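Local coordinates for congerin-1 (Conger myriaster, PDB 1C1L), which binds beta-galactosides such as lactose as a homodimeric galectin, although its physiological role is not yet known, at residues S41-L46 with N97-D102. Residues are numbered along the deposited sequence; the frame is centred on the assembly and turned at random.
With GAL (beta-D-galactopyranose), chain B.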
loop_
_atom_site.group_PDB
_atom_site.type_symbol
_atom_site.label_atom_id
_atom_site.label_comp_id
_atom_site.label_asym_id
_atom_site.label_seq_id
_atom_site.Cartn_x
_atom_site.Cartn_y
_atom_site.Cartn_z
ATOM N N SER A 41 -8.747 10.217 14.209
ATOM C CA SER A 41 -10.025 9.564 14.286
ATOM C C SER A 41 -9.746 8.148 13.805
ATOM O O SER A 41 -9.654 7.831 12.605
ATOM C CB SER A 41 -10.969 10.360 13.400
ATOM O OG SER A 41 -12.294 9.965 13.652
ATOM N N LEU A 42 -9.565 7.274 14.791
ATOM C CA LEU A 42 -9.160 5.911 14.537
ATOM C C LEU A 42 -10.191 4.901 14.998
ATOM O O LEU A 42 -10.625 4.965 16.161
ATOM C CB LEU A 42 -7.843 5.636 15.257
ATOM C CG LEU A 42 -6.636 6.472 14.858
ATOM C CD1 LEU A 42 -5.488 6.162 15.791
ATOM C CD2 LEU A 42 -6.263 6.172 13.414
ATOM N N SER A 43 -10.620 3.983 14.119
ATOM C CA SER A 43 -11.491 2.892 14.532
ATOM C C SER A 43 -10.693 1.794 15.235
ATOM O O SER A 43 -11.236 1.104 16.102
ATOM C CB SER A 43 -12.212 2.293 13.327
ATOM O OG SER A 43 -13.250 3.162 12.915
ATOM N N LEU A 44 -9.416 1.589 14.931
ATOM C CA LEU A 44 -8.635 0.583 15.625
ATOM C C LEU A 44 -7.209 1.070 15.750
ATOM O O LEU A 44 -6.601 1.532 14.777
ATOM C CB LEU A 44 -8.661 -0.760 14.860
ATOM C CG LEU A 44 -7.780 -1.890 15.422
ATOM C CD1 LEU A 44 -8.283 -2.342 16.777
ATOM C CD2 LEU A 44 -7.758 -3.040 14.432
ATOM N N HIS A 45 -6.735 1.024 16.995
ATOM C CA HIS A 45 -5.357 1.301 17.350
ATOM C C HIS A 45 -4.935 -0.023 17.952
ATOM O O HIS A 45 -5.489 -0.419 18.982
ATOM C CB HIS A 45 -5.283 2.411 18.400
ATOM C CG HIS A 45 -3.922 2.596 19.069
ATOM N ND1 HIS A 45 -2.822 3.157 18.602
ATOM C CD2 HIS A 45 -3.672 2.267 20.382
ATOM C CE1 HIS A 45 -1.918 3.181 19.547
ATOM N NE2 HIS A 45 -2.438 2.638 20.611
ATOM N N LEU A 46 -3.982 -0.736 17.356
ATOM C CA LEU A 46 -3.554 -2.039 17.827
ATOM C C LEU A 46 -2.114 -1.869 18.250
ATOM O O LEU A 46 -1.218 -1.765 17.405
ATOM C CB LEU A 46 -3.676 -3.051 16.682
ATOM C CG LEU A 46 -3.072 -4.442 16.916
ATOM C CD1 LEU A 46 -3.855 -5.188 17.977
ATOM C CD2 LEU A 46 -3.065 -5.203 15.619
ATOM N N ASN A 97 -20.091 -4.880 12.892
ATOM C CA ASN A 97 -20.017 -5.131 14.337
ATOM C C ASN A 97 -18.632 -5.264 14.934
ATOM O O ASN A 97 -18.375 -4.808 16.046
ATOM C CB ASN A 97 -20.723 -6.407 14.721
ATOM C CG ASN A 97 -22.155 -6.447 14.259
ATOM O OD1 ASN A 97 -22.895 -5.484 14.422
ATOM N ND2 ASN A 97 -22.602 -7.533 13.643
ATOM N N LYS A 98 -17.709 -5.927 14.242
ATOM C CA LYS A 98 -16.395 -6.266 14.766
ATOM C C LYS A 98 -15.270 -6.173 13.747
ATOM O O LYS A 98 -15.490 -6.301 12.535
ATOM C CB LYS A 98 -16.348 -7.698 15.275
ATOM C CG LYS A 98 -17.317 -8.077 16.372
ATOM C CD LYS A 98 -17.215 -9.570 16.579
ATOM C CE LYS A 98 -18.309 -10.003 17.534
ATOM N NZ LYS A 98 -18.254 -11.427 17.809
ATOM N N PHE A 99 -14.088 -5.949 14.284
ATOM C CA PHE A 99 -12.819 -6.072 13.601
ATOM C C PHE A 99 -12.329 -7.448 13.999
ATOM O O PHE A 99 -12.513 -7.914 15.137
ATOM C CB PHE A 99 -11.763 -5.085 14.071
ATOM C CG PHE A 99 -12.005 -3.711 13.496
ATOM C CD1 PHE A 99 -12.860 -2.818 14.141
ATOM C CD2 PHE A 99 -11.393 -3.361 12.283
ATOM C CE1 PHE A 99 -13.112 -1.571 13.572
ATOM C CE2 PHE A 99 -11.652 -2.114 11.724
ATOM C CZ PHE A 99 -12.510 -1.225 12.364
ATOM N N TYR A 100 -11.681 -8.074 13.034
ATOM C CA TYR A 100 -11.090 -9.386 13.164
ATOM C C TYR A 100 -9.613 -9.189 12.862
ATOM O O TYR A 100 -9.234 -8.761 11.758
ATOM C CB TYR A 100 -11.739 -10.327 12.158
ATOM C CG TYR A 100 -13.249 -10.362 12.322
ATOM C CD1 TYR A 100 -13.797 -11.124 13.347
ATOM C CD2 TYR A 100 -14.084 -9.640 11.465
ATOM C CE1 TYR A 100 -15.173 -11.172 13.526
ATOM C CE2 TYR A 100 -15.468 -9.685 11.639
ATOM C CZ TYR A 100 -15.997 -10.459 12.674
ATOM O OH TYR A 100 -17.355 -10.535 12.885
ATOM N N ILE A 101 -8.764 -9.502 13.832
ATOM C CA ILE A 101 -7.329 -9.280 13.756
ATOM C C ILE A 101 -6.642 -10.627 13.730
ATOM O O ILE A 101 -6.734 -11.428 14.670
ATOM C CB ILE A 101 -6.878 -8.447 14.973
ATOM C CG1 ILE A 101 -7.618 -7.108 14.995
ATOM C CG2 ILE A 101 -5.364 -8.208 14.913
ATOM C CD1 ILE A 101 -7.925 -6.560 16.403
ATOM N N ASP A 102 -5.975 -10.934 12.645
ATOM C CA ASP A 102 -5.279 -12.188 12.526
ATOM C C ASP A 102 -3.790 -11.892 12.486
ATOM O O ASP A 102 -3.263 -11.403 11.482
ATOM C CB ASP A 102 -5.782 -12.873 11.245
ATOM C CG ASP A 102 -5.182 -14.220 10.882
ATOM O OD1 ASP A 102 -4.025 -14.505 11.181
ATOM O OD2 ASP A 102 -5.886 -15.010 10.263
HETATM C C1 GAL B . -2.205 5.297 26.010
HETATM C C2 GAL B . -1.007 5.634 25.122
HETATM C C3 GAL B . -1.457 5.880 23.680
HETATM C C4 GAL B . -2.325 4.713 23.173
HETATM C C5 GAL B . -3.440 4.420 24.169
HETATM C C6 GAL B . -4.263 3.215 23.768
HETATM O O2 GAL B . -0.371 6.800 25.628
HETATM O O3 GAL B . -0.308 6.029 22.862
HETATM O O4 GAL B . -1.498 3.571 23.007
HETATM O O5 GAL B . -2.898 4.170 25.489
HETATM O O6 GAL B . -5.316 3.009 24.678
#
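L44 and L46 meet F99 and I101 across the middle of the galectin beta-sandwich, where strand 41-52 of the sugar-binding sheet lies over strand 98-103 of the other. The short runs 44-46 and 98-102 run roughly parallel, 26° apart in direction, their axes 10.4 Å apart, so side chains alone fill the gap, a task for branched aliphatic and aromatic residues. L44 and I101 approach tip to tip: CD2 of L44 stops 4.0 Å from CD1 of I101. The same methyl lies 4.2 Å from CD2 of F99, approaching that ring obliquely. Two residues further along the strand, L46 reaches the same I101; their side chains run alongside one another, pointing opposite ways, with CD2 of L46 3.8 Å from CG2 of I101. I101 thus serves both leucines because its beta-carbon forks: CG1, anti to the carbonyl carbon (chi1 -59°), carries CD1 to L44, while CG2 is left for L46. L92 touches both L44 and I101, and I90 adds to the packing around I101.

S43 also points inward, next to L44, because the two residues form a classic beta bulge opposite V35. Its short side chain lets the phenyl tip come close, its CB lying 3.7 Å from CZ of F99 and oblique to the ring. Between the two inward leucines, H45 turns to the outer face and the glycan pocket. Its ring has a nitrogen for protein and sugar alike: ND1 is hydrogen-bonded to OD1 of N34, which helps fix the ring's rotation, and at the imidazole edge, nearly level with the ring, NE2 meets O4 of galactose in a bent hydrogen bond (138°) of 2.7 Å.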